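Local coordinates for uncharacterized conserved protein (Methanopyrus kandleri AV19, PDB 2QYA) that is of unknown function but belongs to the DUF424 family and pairs as two subunits, each with a mixed beta sheet and packed helices, at residues L21-L26 with L77-A81; K70-A76 with V105-P111. The protein carries 2 engineered substitutions. All blocks are in the same frame, centred on the assembly; numbering follows the deposited sequence.

Contact 1 (L21-L26 with L77-A81)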
ATOM      1  N   LEU A  21       4.966  10.463  -2.159  1.00 36.92           N
ATOM      2  CA  LEU A  21       5.510  11.742  -2.588  1.00 38.08           C
ATOM      3  C   LEU A  21       6.596  12.065  -1.613  1.00 38.56           C
ATOM      4  O   LEU A  21       6.416  11.870  -0.410  1.00 39.08           O
ATOM      5  CB  LEU A  21       4.444  12.833  -2.542  1.00 37.72           C
ATOM      6  CG  LEU A  21       3.325  12.788  -3.567  1.00 39.17           C
ATOM      7  CD1 LEU A  21       2.035  13.247  -2.920  1.00 43.80           C
ATOM      8  CD2 LEU A  21       3.663  13.691  -4.729  1.00 41.16           C
ATOM      9  N   CYS A  22       7.725  12.544  -2.112  1.00 38.92           N
ATOM     10  CA  CYS A  22       8.813  12.942  -1.228  1.00 39.77           C
ATOM     11  C   CYS A  22       9.506  14.157  -1.822  1.00 40.80           C
ATOM     12  O   CYS A  22       9.740  14.192  -3.041  1.00 40.53           O
ATOM     13  CB  CYS A  22       9.806  11.788  -1.096  1.00 39.25           C
ATOM     14  SG  CYS A  22      11.101  11.938   0.123  1.00 40.48           S
ATOM     15  N   ASP A  23       9.844  15.141  -0.984  1.00 41.55           N
ATOM     16  CA  ASP A  23      10.714  16.241  -1.436  1.00 42.83           C
ATOM     17  C   ASP A  23      12.052  15.669  -1.917  1.00 42.81           C
ATOM     18  O   ASP A  23      12.674  14.843  -1.253  1.00 42.48           O
ATOM     19  CB  ASP A  23      10.927  17.302  -0.338  1.00 42.77           C
ATOM     20  CG  ASP A  23       9.669  18.103  -0.058  1.00 44.27           C
ATOM     21  OD1 ASP A  23       8.551  17.589  -0.341  1.00 45.69           O
ATOM     22  OD2 ASP A  23       9.788  19.256   0.435  1.00 44.99           O
ATOM     23  N   GLU A  24      12.467  16.089  -3.101  1.00 44.03           N
ATOM     24  CA  GLU A  24      13.679  15.573  -3.710  1.00 45.21           C
ATOM     25  C   GLU A  24      14.888  15.811  -2.823  1.00 47.03           C
ATOM     26  O   GLU A  24      15.696  14.902  -2.640  1.00 46.81           O
ATOM     27  CB  GLU A  24      13.873  16.223  -5.067  1.00 45.22           C
ATOM     28  CG  GLU A  24      14.831  15.534  -6.002  1.00 44.13           C
ATOM     29  CD  GLU A  24      15.005  16.357  -7.261  1.00 42.60           C
ATOM     30  OE1 GLU A  24      15.489  17.496  -7.126  1.00 41.12           O
ATOM     31  OE2 GLU A  24      14.621  15.895  -8.353  1.00 39.60           O
ATOM     32  N   ASP A  25      14.980  17.002  -2.226  1.00 48.94           N
ATOM     33  CA  ASP A  25      16.118  17.342  -1.368  1.00 52.11           C
ATOM     34  C   ASP A  25      16.191  16.537  -0.062  1.00 53.03           C
ATOM     35  O   ASP A  25      17.174  16.643   0.679  1.00 53.79           O
ATOM     36  CB  ASP A  25      16.181  18.859  -1.097  1.00 52.95           C
ATOM     37  CG  ASP A  25      14.968  19.383  -0.342  1.00 56.63           C
ATOM     38  OD1 ASP A  25      14.090  18.580   0.081  1.00 60.71           O
ATOM     39  OD2 ASP A  25      14.888  20.625  -0.161  1.00 61.66           O
ATOM     40  N   LEU A  26      15.157  15.736   0.205  1.00 54.02           N
ATOM     41  CA  LEU A  26      15.089  14.890   1.394  1.00 54.80           C
ATOM     42  C   LEU A  26      15.616  13.491   1.173  1.00 55.65           C
ATOM     43  O   LEU A  26      15.961  12.805   2.122  1.00 55.89           O
ATOM     44  CB  LEU A  26      13.651  14.774   1.884  1.00 54.54           C
ATOM     45  CG  LEU A  26      12.949  15.921   2.603  1.00 54.20           C
ATOM     46  CD1 LEU A  26      11.643  15.374   3.098  1.00 52.76           C
ATOM     47  CD2 LEU A  26      13.782  16.476   3.761  1.00 54.13           C
ATOM     48  N   LEU A  77       5.956  13.035   2.370  1.00 37.36           N
ATOM     49  CA  LEU A  77       6.967  13.496   3.279  1.00 38.28           C
ATOM     50  C   LEU A  77       7.685  14.750   2.718  1.00 39.32           C
ATOM     51  O   LEU A  77       8.324  14.702   1.639  1.00 38.62           O
ATOM     52  CB  LEU A  77       7.976  12.375   3.564  1.00 37.83           C
ATOM     53  CG  LEU A  77       9.125  12.699   4.533  1.00 38.87           C
ATOM     54  CD1 LEU A  77       8.661  12.813   6.015  1.00 38.47           C
ATOM     55  CD2 LEU A  77      10.304  11.705   4.366  1.00 38.85           C
ATOM     56  N   GLY A  78       7.607  15.847   3.478  1.00 39.98           N
ATOM     57  CA  GLY A  78       8.185  17.136   3.091  1.00 40.49           C
ATOM     58  C   GLY A  78       7.160  18.228   2.870  1.00 41.53           C
ATOM     59  O   GLY A  78       5.987  17.975   2.594  1.00 40.86           O
ATOM     60  N   GLU A  79       7.630  19.465   2.983  1.00 42.99           N
ATOM     61  CA  GLU A  79       6.809  20.661   2.856  1.00 44.47           C
ATOM     62  C   GLU A  79       6.163  20.769   1.485  1.00 43.44           C
ATOM     63  O   GLU A  79       4.966  20.978   1.369  1.00 43.80           O
ATOM     64  CB  GLU A  79       7.686  21.892   3.144  1.00 44.58           C
ATOM     65  CG  GLU A  79       7.033  23.230   2.855  1.00 48.29           C
ATOM     66  CD  GLU A  79       7.785  24.398   3.489  1.00 48.34           C
ATOM     67  OE1 GLU A  79       8.978  24.224   3.856  1.00 50.70           O
ATOM     68  OE2 GLU A  79       7.168  25.491   3.613  1.00 54.97           O
ATOM     69  N   LEU A  80       6.970  20.632   0.436  1.00 43.37           N
ATOM     70  CA  LEU A  80       6.459  20.642  -0.927  1.00 41.93           C
ATOM     71  C   LEU A  80       5.534  19.462  -1.187  1.00 40.93           C
ATOM     72  O   LEU A  80       4.463  19.639  -1.746  1.00 41.08           O
ATOM     73  CB  LEU A  80       7.640  20.617  -1.918  1.00 43.35           C
ATOM     74  CG  LEU A  80       7.376  21.149  -3.324  1.00 44.03           C
ATOM     75  CD1 LEU A  80       7.089  22.659  -3.252  1.00 46.08           C
ATOM     76  CD2 LEU A  80       8.545  20.837  -4.295  1.00 41.68           C
ATOM     77  N   ALA A  81       5.939  18.260  -0.784  1.00 40.17           N
ATOM     78  CA  ALA A  81       5.085  17.056  -0.951  1.00 40.03           C
ATOM     79  C   ALA A  81       3.712  17.158  -0.271  1.00 40.07           C
ATOM     80  O   ALA A  81       2.696  16.727  -0.826  1.00 39.87           O
ATOM     81  CB  ALA A  81       5.816  15.779  -0.480  1.00 38.95           C
TER
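Leu21 and Ala81 form the apolar centre, their CB atoms 3.8 Å apart. A second apolar cluster lies round Leu77: its CG is 3.9 Å from CD1 of Leu26, and its CD2 is 4.3 Å from SG of Cys22. The backbones meet as a parallel pair, Cys22 beside Leu77. Leu77 N donates to Leu21 O (3.0 Å) and Asp23 N to Leu77 O (3.1 Å). Farther out, the carboxylate of Asp23 receives the open amides of the helix start: Ala81 N donates to its OD1 at 2.7 Å and Leu80 N to its OD2 at 3.1 Å. Gly78 holds the N-cap position and has no side chain to do this, so Asp23, at the end of neighbouring strand 16-23, accepts from the helix amides instead. A CB on Gly78 would clash with CG of Asp23, and its positive phi also suits glycine. Strands 16-23 and 71-77 are parallel neighbours in the sheet, with helix 52-66 in the connection between them, and helix 79-87 starts right after strand 71-77. Leu21 reaches on to Ala55 and Ile59 of helix 52-66 and to Val84 and Val85 of helix 79-87, while Ala81 touches Val6 of strand 6-13.

Contact 2 (K70-A76 with V105-P111). Engineered in segment 105-111: Met107 (natural residue Ile).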
ATOM      1  N   LYS A  70      -9.673   0.068  -6.243  1.00 36.73           N
ATOM      2  CA  LYS A  70      -8.594  -0.221  -5.337  1.00 36.24           C
ATOM      3  C   LYS A  70      -8.666   0.746  -4.191  1.00 36.37           C
ATOM      4  O   LYS A  70      -9.260   1.823  -4.314  1.00 36.54           O
ATOM      5  CB  LYS A  70      -7.229  -0.057  -6.061  1.00 35.90           C
ATOM      6  CG  LYS A  70      -7.011  -0.941  -7.283  1.00 33.13           C
ATOM      7  CD  LYS A  70      -6.709  -2.374  -6.895  1.00 32.93           C
ATOM      8  CE  LYS A  70      -6.807  -3.290  -8.131  1.00 35.02           C
ATOM      9  NZ  LYS A  70      -6.386  -4.709  -7.839  1.00 38.19           N
ATOM     10  N   THR A  71      -8.051   0.370  -3.079  1.00 37.25           N
ATOM     11  CA  THR A  71      -7.712   1.325  -2.031  1.00 37.79           C
ATOM     12  C   THR A  71      -6.475   2.127  -2.462  1.00 38.27           C
ATOM     13  O   THR A  71      -5.475   1.539  -2.901  1.00 38.46           O
ATOM     14  CB  THR A  71      -7.474   0.620  -0.696  1.00 37.76           C
ATOM     15  OG1 THR A  71      -8.709   0.023  -0.293  1.00 41.24           O
ATOM     16  CG2 THR A  71      -7.023   1.613   0.395  1.00 36.98           C
ATOM     17  N   VAL A  72      -6.548   3.455  -2.323  1.00 37.65           N
ATOM     18  CA  VAL A  72      -5.427   4.340  -2.637  1.00 37.20           C
ATOM     19  C   VAL A  72      -4.849   4.825  -1.312  1.00 37.45           C
ATOM     20  O   VAL A  72      -5.548   5.480  -0.520  1.00 36.95           O
ATOM     21  CB  VAL A  72      -5.851   5.530  -3.549  1.00 37.73           C
ATOM     22  CG1 VAL A  72      -4.704   6.548  -3.733  1.00 36.73           C
ATOM     23  CG2 VAL A  72      -6.352   5.030  -4.910  1.00 36.38           C
ATOM     24  N   ALA A  73      -3.603   4.432  -1.034  1.00 36.57           N
ATOM     25  CA  ALA A  73      -2.885   4.885   0.153  1.00 36.31           C
ATOM     26  C   ALA A  73      -1.917   5.942  -0.295  1.00 37.34           C
ATOM     27  O   ALA A  73      -1.147   5.710  -1.251  1.00 38.08           O
ATOM     28  CB  ALA A  73      -2.147   3.715   0.808  1.00 36.19           C
ATOM     29  N   ILE A  74      -1.981   7.112   0.337  1.00 37.42           N
ATOM     30  CA  ILE A  74      -1.068   8.226   0.051  1.00 37.15           C
ATOM     31  C   ILE A  74      -0.172   8.483   1.250  1.00 37.25           C
ATOM     32  O   ILE A  74      -0.627   8.531   2.400  1.00 36.16           O
ATOM     33  CB  ILE A  74      -1.830   9.530  -0.309  1.00 38.32           C
ATOM     34  CG1 ILE A  74      -2.747   9.279  -1.515  1.00 38.81           C
ATOM     35  CG2 ILE A  74      -0.846  10.738  -0.533  1.00 36.47           C
ATOM     36  CD1 ILE A  74      -3.913  10.199  -1.619  1.00 42.89           C
ATOM     37  N   ASN A  75       1.116   8.603   0.961  1.00 36.46           N
ATOM     38  CA  ASN A  75       2.128   8.941   1.925  1.00 37.28           C
ATOM     39  C   ASN A  75       2.913  10.100   1.311  1.00 36.91           C
ATOM     40  O   ASN A  75       3.441   9.962   0.208  1.00 34.62           O
ATOM     41  CB  ASN A  75       3.088   7.772   2.157  1.00 38.61           C
ATOM     42  CG  ASN A  75       2.448   6.411   1.897  1.00 43.02           C
ATOM     43  OD1 ASN A  75       2.954   5.638   1.076  1.00 46.22           O
ATOM     44  ND2 ASN A  75       1.326   6.110   2.587  1.00 42.59           N
ATOM     45  N   ALA A  76       2.964  11.229   2.020  1.00 36.51           N
ATOM     46  CA  ALA A  76       3.748  12.387   1.600  1.00 36.85           C
ATOM     47  C   ALA A  76       4.684  12.867   2.713  1.00 37.49           C
ATOM     48  O   ALA A  76       4.279  13.012   3.866  1.00 37.94           O
ATOM     49  CB  ALA A  76       2.825  13.499   1.095  1.00 36.42           C
ATOM     50  N   VAL A 105       2.072  13.441   5.792  1.00 41.23           N
ATOM     51  CA  VAL A 105       0.683  13.010   5.772  1.00 39.85           C
ATOM     52  C   VAL A 105       0.572  11.560   5.260  1.00 39.65           C
ATOM     53  O   VAL A 105       1.294  11.151   4.340  1.00 36.84           O
ATOM     54  CB  VAL A 105      -0.263  13.987   5.026  1.00 40.51           C
ATOM     55  CG1 VAL A 105      -0.193  13.849   3.486  1.00 38.85           C
ATOM     56  CG2 VAL A 105      -1.732  13.768   5.532  1.00 41.59           C
ATOM     57  N   GLN A 106      -0.303  10.790   5.919  1.00 39.68           N
ATOM     58  CA  GLN A 106      -0.731   9.465   5.465  1.00 39.91           C
ATOM     59  C   GLN A 106      -2.270   9.413   5.366  1.00 40.30           C
ATOM     60  O   GLN A 106      -2.979   9.825   6.321  1.00 40.18           O
ATOM     61  CB  GLN A 106      -0.190   8.409   6.417  1.00 40.69           C
ATOM     62  CG  GLN A 106      -0.173   6.973   5.845  1.00 44.80           C
ATOM     63  CD  GLN A 106       1.112   6.206   6.186  1.00 46.33           C
ATOM     64  OE1 GLN A 106       1.410   5.183   5.581  1.00 47.12           O
ATOM     65  NE2 GLN A 106       1.867   6.704   7.151  1.00 47.87           N
ATOM     66  N   MET A 107      -2.774   8.948   4.212  1.00 38.93           N
ATOM     67  CA  MET A 107      -4.195   8.866   3.909  1.00 38.13           C
ATOM     68  C   MET A 107      -4.567   7.500   3.277  1.00 38.72           C
ATOM     69  O   MET A 107      -3.822   6.952   2.459  1.00 38.98           O
ATOM     70  CB  MET A 107      -4.637   9.911   2.883  1.00 37.58           C
ATOM     71  CG  MET A 107      -4.098  11.331   2.964  1.00 38.44           C
ATOM     72  SD  MET A 107      -4.867  12.267   1.605  1.00 37.31           S
ATOM     73  CE  MET A 107      -6.591  12.094   1.978  1.00 33.94           C
ATOM     74  N   TYR A 108      -5.730   6.971   3.638  1.00 37.53           N
ATOM     75  CA  TYR A 108      -6.267   5.789   2.993  1.00 37.79           C
ATOM     76  C   TYR A 108      -7.577   6.195   2.390  1.00 38.44           C
ATOM     77  O   TYR A 108      -8.464   6.709   3.094  1.00 39.41           O
ATOM     78  CB  TYR A 108      -6.459   4.657   3.978  1.00 37.91           C
ATOM     79  CG  TYR A 108      -5.158   4.254   4.630  1.00 39.54           C
ATOM     80  CD1 TYR A 108      -4.270   3.387   3.971  1.00 39.11           C
ATOM     81  CD2 TYR A 108      -4.783   4.788   5.865  1.00 37.56           C
ATOM     82  CE1 TYR A 108      -3.058   3.037   4.531  1.00 40.06           C
ATOM     83  CE2 TYR A 108      -3.578   4.425   6.454  1.00 39.08           C
ATOM     84  CZ  TYR A 108      -2.718   3.552   5.767  1.00 40.57           C
ATOM     85  OH  TYR A 108      -1.517   3.187   6.329  1.00 42.76           O
ATOM     86  N   ILE A 109      -7.686   6.012   1.081  1.00 37.71           N
ATOM     87  CA  ILE A 109      -8.879   6.373   0.364  1.00 37.39           C
ATOM     88  C   ILE A 109      -9.404   5.069  -0.143  1.00 37.71           C
ATOM     89  O   ILE A 109      -8.829   4.492  -1.072  1.00 37.90           O
ATOM     90  CB  ILE A 109      -8.573   7.320  -0.785  1.00 37.72           C
ATOM     91  CG1 ILE A 109      -7.825   8.561  -0.265  1.00 37.27           C
ATOM     92  CG2 ILE A 109      -9.878   7.724  -1.519  1.00 37.79           C
ATOM     93  CD1 ILE A 109      -7.422   9.561  -1.349  1.00 37.12           C
ATOM     94  N   LEU A 110     -10.475   4.573   0.493  1.00 37.00           N
ATOM     95  CA  LEU A 110     -11.069   3.296   0.105  1.00 36.41           C
ATOM     96  C   LEU A 110     -11.987   3.473  -1.099  1.00 35.99           C
ATOM     97  O   LEU A 110     -12.459   4.567  -1.347  1.00 35.02           O
ATOM     98  CB  LEU A 110     -11.759   2.603   1.312  1.00 37.23           C
ATOM     99  CG  LEU A 110     -10.746   1.786   2.149  1.00 38.24           C
ATOM    100  CD1 LEU A 110      -9.791   2.658   3.011  1.00 38.05           C
ATOM    101  CD2 LEU A 110     -11.457   0.746   3.009  1.00 39.45           C
ATOM    102  N   PRO A 111     -12.235   2.401  -1.872  1.00 36.10           N
ATOM    103  CA  PRO A 111     -13.120   2.565  -3.035  1.00 36.89           C
ATOM    104  C   PRO A 111     -14.572   2.915  -2.671  1.00 38.39           C
ATOM    105  O   PRO A 111     -15.017   2.653  -1.525  1.00 37.92           O
ATOM    106  CB  PRO A 111     -13.120   1.183  -3.700  1.00 36.88           C
ATOM    107  CG  PRO A 111     -12.112   0.377  -3.041  1.00 35.92           C
ATOM    108  CD  PRO A 111     -11.736   1.029  -1.737  1.00 36.36           C
TER
HETATM  109  O   HOH W   1     -10.122   4.499  -3.803  1.00 34.72           O
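Ile74 lays its CD1 against CD1 of Ile109 (3.6 Å) and SD of Met107 (3.9 Å), Met107 being an engineered residue in place of isoleucine. On the same face Val72 lies beside Ile109, and CB of Ala76 meets CG1 of Val105 at 3.9 Å. Helices 52-66 and 79-87 pack on this face, the former through Val63 against Val72 and Ile109, the latter through Val85 against Ala76, Val105 and Met107. The strands run antiparallel at 174°, their axes 4.6 Å apart at closest approach. Three hydrogen-bonded pairs, Val72 with Ile109, Ile74 with Met107 and Ala76 with Val105, each exchange two bonds; the shortest, from Ile109 N to Val72 O, is 2.7 Å. Between them lie the non-hydrogen-bonded pairs Ala73-Tyr108 and Asn75-Gln106, whose side chains occupy the other face; there CB of Ala73 is 3.8 Å from CD1 of Tyr108. At the Val72-Ile109 end, one water donates to both Lys70 O (2.9 Å) and Ile109 O (3.0 Å), bridging the two backbones where these oxygens lie 4.2 Å apart. The face of Ala73 and Tyr108 meets the second subunit: Gln106 OE1 bonds Thr71 OG1 of that chain, and Tyr108 packs edge-to-face on its counterpart. Helices on one face of the sheet are typical of a two-layer alpha/beta fold, and the contacts across the Tyr108 face are consistent with two such sheets meeting in a dimer.

Contacts 1 and 2 share one mixed sheet, in which strand 71-77 lies between 16-23 and 103-109. Contact 2 joins it to 103-109 along most of its length, whereas contact 1 takes up its C-terminal end and the turn into helix 79-87. Their centres are about 17 Å apart, on opposite sides of the chain's centre, yet the contacts touch: Leu21 N and Asn75 O, 2.9 Å apart, form a probable hydrogen bond, and the CB atoms of Leu21 and Ala76 pack at 4.0 Å. The second subunit reaches contact 2 but not contact 1. With no function established, neither can be assigned to an active site.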